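Side-chain contacts in putative type VI secretion protein (Escherichia coli, PDB 6SKI), which is a type VI secretion effector that probably hydrolyses phospholipids as a toxin and is carried by the VgrG spike: residues 58-63 with 498-503; 302-307 with 459-464; 428-433 with 464-469. All coordinates share one frame; numbering follows the deposited sequence.

Contact 1. Residues 58-63 with 498-503; sequences MKFNEC and GNLWVD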
ATOM      1  N   MET A  58       2.873  -7.064 -15.143  1.00 54.84           N
ATOM      2  CA  MET A  58       1.435  -7.113 -14.916  1.00 54.84           C
ATOM      3  C   MET A  58       0.750  -5.904 -15.521  1.00 54.84           C
ATOM      4  O   MET A  58      -0.392  -5.998 -15.982  1.00 54.84           O
ATOM      5  CB  MET A  58       1.141  -7.178 -13.418  1.00 54.84           C
ATOM      6  CG  MET A  58       0.578  -8.493 -12.938  1.00 54.84           C
ATOM      7  SD  MET A  58       0.005  -8.389 -11.238  1.00 54.84           S
ATOM      8  CE  MET A  58      -1.681  -7.844 -11.473  1.00 54.84           C
ATOM      9  N   LYS A  59       1.436  -4.762 -15.525  1.00 52.99           N
ATOM     10  CA  LYS A  59       0.854  -3.564 -16.123  1.00 52.99           C
ATOM     11  C   LYS A  59       0.652  -3.709 -17.632  1.00 52.99           C
ATOM     12  O   LYS A  59      -0.118  -2.944 -18.223  1.00 52.99           O
ATOM     13  CB  LYS A  59       1.717  -2.346 -15.796  1.00 52.99           C
ATOM     14  CG  LYS A  59       1.230  -1.598 -14.566  1.00 52.99           C
ATOM     15  CD  LYS A  59       2.084  -0.392 -14.245  1.00 52.99           C
ATOM     16  CE  LYS A  59       3.440  -0.808 -13.717  1.00 52.99           C
ATOM     17  NZ  LYS A  59       4.371   0.348 -13.641  1.00 52.99           N
ATOM     18  N   PHE A  60       1.331  -4.667 -18.276  1.00 52.55           N
ATOM     19  CA  PHE A  60       1.110  -4.905 -19.703  1.00 52.55           C
ATOM     20  C   PHE A  60      -0.328  -5.296 -20.001  1.00 52.55           C
ATOM     21  O   PHE A  60      -0.830  -5.015 -21.094  1.00 52.55           O
ATOM     22  CB  PHE A  60       2.030  -6.007 -20.225  1.00 52.55           C
ATOM     23  CG  PHE A  60       3.353  -5.519 -20.729  1.00 52.55           C
ATOM     24  CD1 PHE A  60       3.603  -5.454 -22.088  1.00 52.55           C
ATOM     25  CD2 PHE A  60       4.356  -5.163 -19.851  1.00 52.55           C
ATOM     26  CE1 PHE A  60       4.817  -5.024 -22.559  1.00 52.55           C
ATOM     27  CE2 PHE A  60       5.575  -4.733 -20.320  1.00 52.55           C
ATOM     28  CZ  PHE A  60       5.806  -4.664 -21.676  1.00 52.55           C
ATOM     29  N   ASN A  61      -0.989  -5.972 -19.067  1.00 54.18           N
ATOM     30  CA  ASN A  61      -2.359  -6.418 -19.279  1.00 54.18           C
ATOM     31  C   ASN A  61      -3.271  -5.231 -19.561  1.00 54.18           C
ATOM     32  O   ASN A  61      -3.371  -4.304 -18.752  1.00 54.18           O
ATOM     33  CB  ASN A  61      -2.841  -7.185 -18.049  1.00 54.18           C
ATOM     34  CG  ASN A  61      -4.088  -7.994 -18.312  1.00 54.18           C
ATOM     35  OD1 ASN A  61      -4.043  -9.009 -18.996  1.00 54.18           O
ATOM     36  ND2 ASN A  61      -5.205  -7.562 -17.748  1.00 54.18           N
ATOM     37  N   GLU A  62      -3.906  -5.253 -20.737  1.00 54.50           N
ATOM     38  CA  GLU A  62      -4.886  -4.257 -21.168  1.00 54.50           C
ATOM     39  C   GLU A  62      -4.250  -2.915 -21.513  1.00 54.50           C
ATOM     40  O   GLU A  62      -4.946  -1.995 -21.951  1.00 54.50           O
ATOM     41  CB  GLU A  62      -5.981  -4.058 -20.115  1.00 54.50           C
ATOM     42  CG  GLU A  62      -6.680  -5.334 -19.691  1.00 54.50           C
ATOM     43  CD  GLU A  62      -7.628  -5.858 -20.747  1.00 54.50           C
ATOM     44  OE1 GLU A  62      -8.052  -5.066 -21.614  1.00 54.50           O
ATOM     45  OE2 GLU A  62      -7.950  -7.062 -20.715  1.00 54.50           O
ATOM     46  N   CYS A  63      -2.934  -2.788 -21.336  1.00 52.93           N
ATOM     47  CA  CYS A  63      -2.250  -1.532 -21.616  1.00 52.93           C
ATOM     48  C   CYS A  63      -1.040  -1.698 -22.524  1.00 52.93           C
ATOM     49  O   CYS A  63      -0.278  -0.742 -22.696  1.00 52.93           O
ATOM     50  CB  CYS A  63      -1.818  -0.849 -20.314  1.00 52.93           C
ATOM     51  SG  CYS A  63      -3.089   0.167 -19.553  1.00 52.93           S
ATOM     52  N   GLY A 498      11.850  -6.977 -22.498  1.00 61.32           N
ATOM     53  CA  GLY A 498      12.277  -8.080 -23.332  1.00 61.32           C
ATOM     54  C   GLY A 498      11.885  -9.444 -22.821  1.00 61.32           C
ATOM     55  O   GLY A 498      12.381 -10.451 -23.343  1.00 61.32           O
ATOM     56  N   ASN A 499      11.009  -9.524 -21.825  1.00 58.97           N
ATOM     57  CA  ASN A 499      10.593 -10.783 -21.232  1.00 58.97           C
ATOM     58  C   ASN A 499       9.209 -11.213 -21.691  1.00 58.97           C
ATOM     59  O   ASN A 499       8.676 -12.198 -21.175  1.00 58.97           O
ATOM     60  CB  ASN A 499      10.627 -10.676 -19.709  1.00 58.97           C
ATOM     61  CG  ASN A 499      12.030 -10.552 -19.170  1.00 58.97           C
ATOM     62  OD1 ASN A 499      12.858 -11.439 -19.361  1.00 58.97           O
ATOM     63  ND2 ASN A 499      12.307  -9.445 -18.495  1.00 58.97           N
ATOM     64  N   LEU A 500       8.619 -10.502 -22.646  1.00 54.93           N
ATOM     65  CA  LEU A 500       7.276 -10.798 -23.111  1.00 54.93           C
ATOM     66  C   LEU A 500       7.226 -10.661 -24.622  1.00 54.93           C
ATOM     67  O   LEU A 500       8.009  -9.929 -25.229  1.00 54.93           O
ATOM     68  CB  LEU A 500       6.234  -9.856 -22.489  1.00 54.93           C
ATOM     69  CG  LEU A 500       6.092  -9.746 -20.973  1.00 54.93           C
ATOM     70  CD1 LEU A 500       4.981  -8.774 -20.642  1.00 54.93           C
ATOM     71  CD2 LEU A 500       5.812 -11.096 -20.346  1.00 54.93           C
ATOM     72  N   TRP A 501       6.284 -11.379 -25.223  1.00 51.30           N
ATOM     73  CA  TRP A 501       5.888 -11.154 -26.603  1.00 51.30           C
ATOM     74  C   TRP A 501       4.374 -11.047 -26.629  1.00 51.30           C
ATOM     75  O   TRP A 501       3.682 -11.928 -26.118  1.00 51.30           O
ATOM     76  CB  TRP A 501       6.369 -12.278 -27.527  1.00 51.30           C
ATOM     77  CG  TRP A 501       5.904 -12.109 -28.934  1.00 51.30           C
ATOM     78  CD1 TRP A 501       6.468 -11.324 -29.892  1.00 51.30           C
ATOM     79  CD2 TRP A 501       4.766 -12.729 -29.541  1.00 51.30           C
ATOM     80  NE1 TRP A 501       5.755 -11.416 -31.059  1.00 51.30           N
ATOM     81  CE2 TRP A 501       4.704 -12.273 -30.869  1.00 51.30           C
ATOM     82  CE3 TRP A 501       3.798 -13.628 -29.092  1.00 51.30           C
ATOM     83  CZ2 TRP A 501       3.711 -12.683 -31.750  1.00 51.30           C
ATOM     84  CZ3 TRP A 501       2.815 -14.033 -29.967  1.00 51.30           C
ATOM     85  CH2 TRP A 501       2.779 -13.563 -31.281  1.00 51.30           C
ATOM     86  N   VAL A 502       3.858  -9.977 -27.216  1.00 52.31           N
ATOM     87  CA  VAL A 502       2.423  -9.736 -27.259  1.00 52.31           C
ATOM     88  C   VAL A 502       1.945  -9.992 -28.678  1.00 52.31           C
ATOM     89  O   VAL A 502       2.543  -9.496 -29.639  1.00 52.31           O
ATOM     90  CB  VAL A 502       2.072  -8.313 -26.797  1.00 52.31           C
ATOM     91  CG1 VAL A 502       0.574  -8.158 -26.684  1.00 52.31           C
ATOM     92  CG2 VAL A 502       2.739  -8.011 -25.471  1.00 52.31           C
ATOM     93  N   ASP A 503       0.886 -10.780 -28.808  1.00 55.46           N
ATOM     94  CA  ASP A 503       0.347 -11.079 -30.121  1.00 55.46           C
ATOM     95  C   ASP A 503      -0.204  -9.800 -30.745  1.00 55.46           C
ATOM     96  O   ASP A 503      -1.084  -9.161 -30.155  1.00 55.46           O
ATOM     97  CB  ASP A 503      -0.746 -12.139 -30.022  1.00 55.46           C
ATOM     98  CG  ASP A 503      -1.167 -12.671 -31.375  1.00 55.46           C
ATOM     99  OD1 ASP A 503      -0.287 -12.869 -32.237  1.00 55.46           O
ATOM    100  OD2 ASP A 503      -2.375 -12.895 -31.581  1.00 55.46           O
TER
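Phe60 lays one face of its ring against Leu500, and the two side chains approach from opposite directions. A single methyl does the touching: CD1 of Leu500 lies 3.7 Å from the centroid of the Phe60 ring and 16° off its normal, which meets the geometry of a CH-pi contact. The methyl is shifted toward the rim on the CG side, as its 3.6 Å approach to Phe60 CG indicates. Leu500 delivers it with CG anti to its own carbonyl carbon (chi1 -57°). Val502, two residues along strand 500-502, adds a looser apolar touch, its CG2 standing 4.3 Å from Phe60 CD1 at an oblique position.

Phe60 is held out by a type I beta turn from Met58 to Asn61, closed by the bond from Asn61 N to Met58 O at 3.1 Å. Around this pair, Ala521 and Val523 of strand 521-523 also touch Phe60, while Ile509 and Ile511 of strand 509-511 pack on Leu500. The alternation along 500-502, with Leu500 and Val502 facing Phe60 and Trp501 pointing away, is that of a two-stranded antiparallel beta hairpin whose apolar face is covered by an aromatic side chain from a turn.

Contact 2. Residues 302-307 with 459-464; sequences PELALP and IAQGKA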
ATOM      1  N   PRO A 302     -16.737   6.986   5.881  1.00 46.79           N
ATOM      2  CA  PRO A 302     -16.252   8.325   5.529  1.00 46.79           C
ATOM      3  C   PRO A 302     -15.119   8.268   4.517  1.00 46.79           C
ATOM      4  O   PRO A 302     -14.121   7.572   4.708  1.00 46.79           O
ATOM      5  CB  PRO A 302     -15.787   8.884   6.876  1.00 46.79           C
ATOM      6  CG  PRO A 302     -16.704   8.215   7.832  1.00 46.79           C
ATOM      7  CD  PRO A 302     -16.690   6.797   7.341  1.00 46.79           C
ATOM      8  N   GLU A 303     -15.284   9.015   3.430  1.00 48.42           N
ATOM      9  CA  GLU A 303     -14.317   9.042   2.342  1.00 48.42           C
ATOM     10  C   GLU A 303     -14.093  10.485   1.934  1.00 48.42           C
ATOM     11  O   GLU A 303     -15.054  11.204   1.646  1.00 48.42           O
ATOM     12  CB  GLU A 303     -14.803   8.225   1.145  1.00 48.42           C
ATOM     13  CG  GLU A 303     -13.906   8.345  -0.065  1.00 48.42           C
ATOM     14  CD  GLU A 303     -14.046   7.177  -1.008  1.00 48.42           C
ATOM     15  OE1 GLU A 303     -14.038   6.029  -0.532  1.00 48.42           O
ATOM     16  OE2 GLU A 303     -14.163   7.404  -2.229  1.00 48.42           O
ATOM     17  N   LEU A 304     -12.837  10.908   1.907  1.00 45.80           N
ATOM     18  CA  LEU A 304     -12.474  12.254   1.491  1.00 45.80           C
ATOM     19  C   LEU A 304     -11.778  12.197   0.143  1.00 45.80           C
ATOM     20  O   LEU A 304     -10.734  11.555   0.005  1.00 45.80           O
ATOM     21  CB  LEU A 304     -11.565  12.921   2.522  1.00 45.80           C
ATOM     22  CG  LEU A 304     -11.138  14.347   2.191  1.00 45.80           C
ATOM     23  CD1 LEU A 304     -12.331  15.267   2.164  1.00 45.80           C
ATOM     24  CD2 LEU A 304     -10.121  14.828   3.196  1.00 45.80           C
ATOM     25  N   ALA A 305     -12.352  12.871  -0.845  1.00 45.14           N
ATOM     26  CA  ALA A 305     -11.702  13.045  -2.130  1.00 45.14           C
ATOM     27  C   ALA A 305     -10.847  14.300  -2.071  1.00 45.14           C
ATOM     28  O   ALA A 305     -11.356  15.392  -1.801  1.00 45.14           O
ATOM     29  CB  ALA A 305     -12.733  13.148  -3.252  1.00 45.14           C
ATOM     30  N   LEU A 306      -9.551  14.145  -2.320  1.00 44.99           N
ATOM     31  CA  LEU A 306      -8.620  15.242  -2.157  1.00 44.99           C
ATOM     32  C   LEU A 306      -7.854  15.462  -3.452  1.00 44.99           C
ATOM     33  O   LEU A 306      -7.464  14.496  -4.116  1.00 44.99           O
ATOM     34  CB  LEU A 306      -7.641  14.955  -1.012  1.00 44.99           C
ATOM     35  CG  LEU A 306      -7.376  16.078  -0.011  1.00 44.99           C
ATOM     36  CD1 LEU A 306      -8.665  16.782   0.348  1.00 44.99           C
ATOM     37  CD2 LEU A 306      -6.720  15.516   1.233  1.00 44.99           C
ATOM     38  N   PRO A 307      -7.635  16.716  -3.843  1.00 44.60           N
ATOM     39  CA  PRO A 307      -6.939  16.987  -5.104  1.00 44.60           C
ATOM     40  C   PRO A 307      -5.532  16.413  -5.099  1.00 44.60           C
ATOM     41  O   PRO A 307      -4.790  16.548  -4.125  1.00 44.60           O
ATOM     42  CB  PRO A 307      -6.929  18.518  -5.169  1.00 44.60           C
ATOM     43  CG  PRO A 307      -7.041  18.928  -3.740  1.00 44.60           C
ATOM     44  CD  PRO A 307      -8.044  17.970  -3.195  1.00 44.60           C
ATOM     45  N   ILE A 459      -7.878  19.534   6.326  1.00 48.96           N
ATOM     46  CA  ILE A 459      -8.183  18.864   7.583  1.00 48.96           C
ATOM     47  C   ILE A 459      -9.638  19.097   7.947  1.00 48.96           C
ATOM     48  O   ILE A 459     -10.366  18.156   8.288  1.00 48.96           O
ATOM     49  CB  ILE A 459      -7.228  19.336   8.694  1.00 48.96           C
ATOM     50  CG1 ILE A 459      -5.863  18.669   8.537  1.00 48.96           C
ATOM     51  CG2 ILE A 459      -7.806  19.035  10.059  1.00 48.96           C
ATOM     52  CD1 ILE A 459      -4.719  19.482   9.076  1.00 48.96           C
ATOM     53  N   ALA A 460     -10.110  20.337   7.791  1.00 49.01           N
ATOM     54  CA  ALA A 460     -11.509  20.612   8.080  1.00 49.01           C
ATOM     55  C   ALA A 460     -12.406  19.782   7.180  1.00 49.01           C
ATOM     56  O   ALA A 460     -13.390  19.193   7.647  1.00 49.01           O
ATOM     57  CB  ALA A 460     -11.801  22.101   7.914  1.00 49.01           C
ATOM     58  N   GLN A 461     -12.036  19.659   5.903  1.00 50.48           N
ATOM     59  CA  GLN A 461     -12.825  18.842   4.995  1.00 50.48           C
ATOM     60  C   GLN A 461     -12.918  17.418   5.505  1.00 50.48           C
ATOM     61  O   GLN A 461     -14.003  16.824   5.508  1.00 50.48           O
ATOM     62  CB  GLN A 461     -12.223  18.882   3.595  1.00 50.48           C
ATOM     63  CG  GLN A 461     -12.440  20.194   2.883  1.00 50.48           C
ATOM     64  CD  GLN A 461     -11.806  20.217   1.519  1.00 50.48           C
ATOM     65  OE1 GLN A 461     -11.268  19.216   1.059  1.00 50.48           O
ATOM     66  NE2 GLN A 461     -11.862  21.365   0.863  1.00 50.48           N
ATOM     67  N   GLY A 462     -11.810  16.880   6.016  1.00 48.86           N
ATOM     68  CA  GLY A 462     -11.861  15.545   6.576  1.00 48.86           C
ATOM     69  C   GLY A 462     -12.865  15.463   7.704  1.00 48.86           C
ATOM     70  O   GLY A 462     -13.732  14.584   7.709  1.00 48.86           O
ATOM     71  N   LYS A 463     -12.821  16.432   8.621  1.00 48.30           N
ATOM     72  CA  LYS A 463     -13.790  16.446   9.707  1.00 48.30           C
ATOM     73  C   LYS A 463     -15.204  16.435   9.153  1.00 48.30           C
ATOM     74  O   LYS A 463     -16.060  15.678   9.626  1.00 48.30           O
ATOM     75  CB  LYS A 463     -13.570  17.668  10.595  1.00 48.30           C
ATOM     76  CG  LYS A 463     -12.241  17.668  11.317  1.00 48.30           C
ATOM     77  CD  LYS A 463     -12.052  18.935  12.126  1.00 48.30           C
ATOM     78  CE  LYS A 463     -10.681  18.971  12.778  1.00 48.30           C
ATOM     79  NZ  LYS A 463     -10.423  17.772  13.620  1.00 48.30           N
ATOM     80  N   ALA A 464     -15.443  17.210   8.094  1.00 50.35           N
ATOM     81  CA  ALA A 464     -16.782  17.284   7.532  1.00 50.35           C
ATOM     82  C   ALA A 464     -17.236  15.922   7.032  1.00 50.35           C
ATOM     83  O   ALA A 464     -18.384  15.523   7.251  1.00 50.35           O
ATOM     84  CB  ALA A 464     -16.826  18.318   6.410  1.00 50.35           C
TER
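Leu304 meets the helix with both of its methyls: CD1 lies 3.9 Å from CB of Gln461, and CD2 lies 3.9 Å from CA of Gly462. The two branches thus straddle successive helix residues, and the Leu304 side chain crosses that of Gln461 at about a right angle. With CG anti to the backbone N (chi1 -179°), the isobutyl group of Leu304 reaches the helix backbone at Gly462, where no side chain intervenes; the CA atoms of these two residues are 6.1 Å apart. Leu306 adds a contact through CD1, which is 3.6 Å from OE1 of Gln461.

The axes of strand 303-306 and of helix residues 459-464 approach to 8.3 Å, their directions 149° apart and so roughly antiparallel. This fits the layered packing of an alpha/beta hydrolase-like domain, in which a helix lies on the face of the sheet; strand 303-306 runs parallel to strand 278-284, its partner.

Beyond the first shell, NE2 of Gln461 is hydrogen-bonded to the carbonyl O of Gln472, which ties down the amide whose oxygen faces Leu306. Val423 and Cys420 of helix 416-431 touch Leu304 and Leu306 respectively, and on the strand's own sheet Phe280 packs on Leu304 and Ile282 on Leu306.

Contact 3. Residues 428-433 with 464-469; sequences AQEAGV and AVRLGQ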
ATOM      1  N   ALA A 428      -7.177   9.501  12.322  1.00 43.41           N
ATOM      2  CA  ALA A 428      -6.758   8.454  13.243  1.00 43.41           C
ATOM      3  C   ALA A 428      -6.789   8.939  14.685  1.00 43.41           C
ATOM      4  O   ALA A 428      -7.223   8.210  15.582  1.00 43.41           O
ATOM      5  CB  ALA A 428      -5.366   7.956  12.868  1.00 43.41           C
ATOM      6  N   GLN A 429      -6.340  10.171  14.929  1.00 45.70           N
ATOM      7  CA  GLN A 429      -6.371  10.719  16.278  1.00 45.70           C
ATOM      8  C   GLN A 429      -7.796  10.891  16.778  1.00 45.70           C
ATOM      9  O   GLN A 429      -8.050  10.760  17.979  1.00 45.70           O
ATOM     10  CB  GLN A 429      -5.620  12.046  16.310  1.00 45.70           C
ATOM     11  CG  GLN A 429      -4.114  11.886  16.382  1.00 45.70           C
ATOM     12  CD  GLN A 429      -3.371  13.126  15.934  1.00 45.70           C
ATOM     13  OE1 GLN A 429      -3.977  14.163  15.671  1.00 45.70           O
ATOM     14  NE2 GLN A 429      -2.053  13.022  15.839  1.00 45.70           N
ATOM     15  N   GLU A 430      -8.738  11.193  15.881  1.00 47.04           N
ATOM     16  CA  GLU A 430     -10.141  11.164  16.274  1.00 47.04           C
ATOM     17  C   GLU A 430     -10.572   9.754  16.647  1.00 47.04           C
ATOM     18  O   GLU A 430     -11.326   9.562  17.607  1.00 47.04           O
ATOM     19  CB  GLU A 430     -11.024  11.705  15.154  1.00 47.04           C
ATOM     20  CG  GLU A 430     -11.251  13.199  15.201  1.00 47.04           C
ATOM     21  CD  GLU A 430     -12.204  13.665  14.124  1.00 47.04           C
ATOM     22  OE1 GLU A 430     -12.125  14.845  13.727  1.00 47.04           O
ATOM     23  OE2 GLU A 430     -13.029  12.848  13.667  1.00 47.04           O
ATOM     24  N   ALA A 431     -10.105   8.754  15.899  1.00 43.92           N
ATOM     25  CA  ALA A 431     -10.472   7.375  16.197  1.00 43.92           C
ATOM     26  C   ALA A 431      -9.892   6.869  17.509  1.00 43.92           C
ATOM     27  O   ALA A 431     -10.302   5.801  17.972  1.00 43.92           O
ATOM     28  CB  ALA A 431     -10.029   6.455  15.065  1.00 43.92           C
ATOM     29  N   GLY A 432      -8.951   7.590  18.110  1.00 43.20           N
ATOM     30  CA  GLY A 432      -8.322   7.171  19.350  1.00 43.20           C
ATOM     31  C   GLY A 432      -6.868   6.790  19.207  1.00 43.20           C
ATOM     32  O   GLY A 432      -6.213   6.525  20.223  1.00 43.20           O
ATOM     33  N   VAL A 433      -6.331   6.754  17.989  1.00 42.52           N
ATOM     34  CA  VAL A 433      -4.947   6.359  17.781  1.00 42.52           C
ATOM     35  C   VAL A 433      -4.016   7.450  18.285  1.00 42.52           C
ATOM     36  O   VAL A 433      -4.282   8.647  18.122  1.00 42.52           O
ATOM     37  CB  VAL A 433      -4.702   6.063  16.293  1.00 42.52           C
ATOM     38  CG1 VAL A 433      -3.415   5.310  16.119  1.00 42.52           C
ATOM     39  CG2 VAL A 433      -5.860   5.267  15.721  1.00 42.52           C
ATOM     40  N   ALA A 464     -15.443  17.210   8.094  1.00 50.35           N
ATOM     41  CA  ALA A 464     -16.782  17.284   7.532  1.00 50.35           C
ATOM     42  C   ALA A 464     -17.236  15.922   7.032  1.00 50.35           C
ATOM     43  O   ALA A 464     -18.384  15.523   7.251  1.00 50.35           O
ATOM     44  CB  ALA A 464     -16.826  18.318   6.410  1.00 50.35           C
ATOM     45  N   VAL A 465     -16.350  15.184   6.361  1.00 49.29           N
ATOM     46  CA  VAL A 465     -16.754  13.870   5.874  1.00 49.29           C
ATOM     47  C   VAL A 465     -16.848  12.887   7.033  1.00 49.29           C
ATOM     48  O   VAL A 465     -17.602  11.909   6.976  1.00 49.29           O
ATOM     49  CB  VAL A 465     -15.811  13.383   4.758  1.00 49.29           C
ATOM     50  CG1 VAL A 465     -15.493  14.522   3.813  1.00 49.29           C
ATOM     51  CG2 VAL A 465     -14.549  12.780   5.320  1.00 49.29           C
ATOM     52  N   ARG A 466     -16.089  13.131   8.105  1.00 48.25           N
ATOM     53  CA  ARG A 466     -16.154  12.241   9.258  1.00 48.25           C
ATOM     54  C   ARG A 466     -17.387  12.527  10.104  1.00 48.25           C
ATOM     55  O   ARG A 466     -17.969  11.612  10.694  1.00 48.25           O
ATOM     56  CB  ARG A 466     -14.875  12.354  10.079  1.00 48.25           C
ATOM     57  CG  ARG A 466     -13.697  11.673   9.412  1.00 48.25           C
ATOM     58  CD  ARG A 466     -12.546  11.459  10.365  1.00 48.25           C
ATOM     59  NE  ARG A 466     -12.224  12.670  11.105  1.00 48.25           N
ATOM     60  CZ  ARG A 466     -11.291  13.536  10.732  1.00 48.25           C
ATOM     61  NH1 ARG A 466     -10.597  13.324   9.624  1.00 48.25           N
ATOM     62  NH2 ARG A 466     -11.055  14.615  11.460  1.00 48.25           N
ATOM     63  N   LEU A 467     -17.803  13.788  10.168  1.00 51.20           N
ATOM     64  CA  LEU A 467     -19.031  14.175  10.845  1.00 51.20           C
ATOM     65  C   LEU A 467     -20.268  13.923   9.999  1.00 51.20           C
ATOM     66  O   LEU A 467     -21.367  14.308  10.407  1.00 51.20           O
ATOM     67  CB  LEU A 467     -18.972  15.653  11.234  1.00 51.20           C
ATOM     68  CG  LEU A 467     -18.151  16.017  12.468  1.00 51.20           C
ATOM     69  CD1 LEU A 467     -18.414  17.457  12.869  1.00 51.20           C
ATOM     70  CD2 LEU A 467     -18.470  15.077  13.611  1.00 51.20           C
ATOM     71  N   GLY A 468     -20.113  13.301   8.834  1.00 51.61           N
ATOM     72  CA  GLY A 468     -21.228  13.009   7.961  1.00 51.61           C
ATOM     73  C   GLY A 468     -21.661  14.149   7.071  1.00 51.61           C
ATOM     74  O   GLY A 468     -22.522  13.945   6.206  1.00 51.61           O
ATOM     75  N   GLN A 469     -21.094  15.339   7.246  1.00 55.29           N
ATOM     76  CA  GLN A 469     -21.510  16.512   6.492  1.00 55.29           C
ATOM     77  C   GLN A 469     -20.820  16.524   5.130  1.00 55.29           C
ATOM     78  O   GLN A 469     -20.198  15.546   4.707  1.00 55.29           O
ATOM     79  CB  GLN A 469     -21.213  17.778   7.287  1.00 55.29           C
ATOM     80  CG  GLN A 469     -21.574  17.682   8.753  1.00 55.29           C
ATOM     81  CD  GLN A 469     -21.026  18.835   9.563  1.00 55.29           C
ATOM     82  OE1 GLN A 469     -19.880  19.243   9.385  1.00 55.29           O
ATOM     83  NE2 GLN A 469     -21.846  19.370  10.459  1.00 55.29           N
TER
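Glu430 and Arg466 project toward each other from the last turns of two helices, 416-431 and 452-466, with their CA atoms 9.3 Å apart. The side chains come from opposite directions and join in a salt bridge. Arg466 grips the carboxylate side-on with two nitrogens, one to each oxygen: NH2 donates to Glu430 OE1 at 2.5 Å, and NE donates to Glu430 OE2 at 2.7 Å. The first bond is close to straight (N-H...O 167°), the second rather more bent. At this resolution the short first distance is no evidence of unusual strength.

The bidentate pairing is not coplanar. Glu430 OE1 lies in the guanidinium plane at its edge, and OE2 is tilted somewhat from it, yet the carboxylate plane stands 77° away from the guanidinium plane. Both nitrogens consequently meet the oxygens from well above the carboxylate plane. Glu430 reaches across with an extended chain beyond CG, whereas Arg466 is folded about its CG-CD bond (chi3 -49°), turning its NE and NH2 edge toward the acid.

Each helix ends in a Schellman motif, with Gly432 and Gly468 as the residues of positive phi. In the first, Val433 N bonds back to Ala428 O at 3.0 Å; in the second, the corresponding bond from Gln469 N to Ala464 O is weak. The bridge therefore links the C-terminal ends of two helices that lie beside the sheet of the hydrolase-like domain.

Arg466 has further partners: Asp426 forms a second salt bridge with NH2, and Phe280 of strand 278-284 makes a cation-pi contact with it. These would help to balance its charge and fix its guanidinium. Lys463 makes a long, weak ion pair with Glu430 OE1.

In the fold
Contacts 1 and 2 are buried and largely apolar, contact 2 also taking in the Gln461 amide, whereas contact 3 lies at the surface and depends on charge. Contacts 2 and 3 belong together: their centres are about 9 Å apart, both use helix 452-466, and they share Ala464. The helix thus presents Gln461 and Gly462 to strand 303-306 and, a turn later, Arg466 to helix 416-431. Val465 joins the two, its CG1 packing on Leu304 CD1 at 3.6 Å. Contact 1 stands apart, its centre about 37 Å from that of contact 2 and about 42 Å from that of contact 3, on the opposite side of the chain's centre; there an aromatic face, not a helix backbone, receives the leucine methyl.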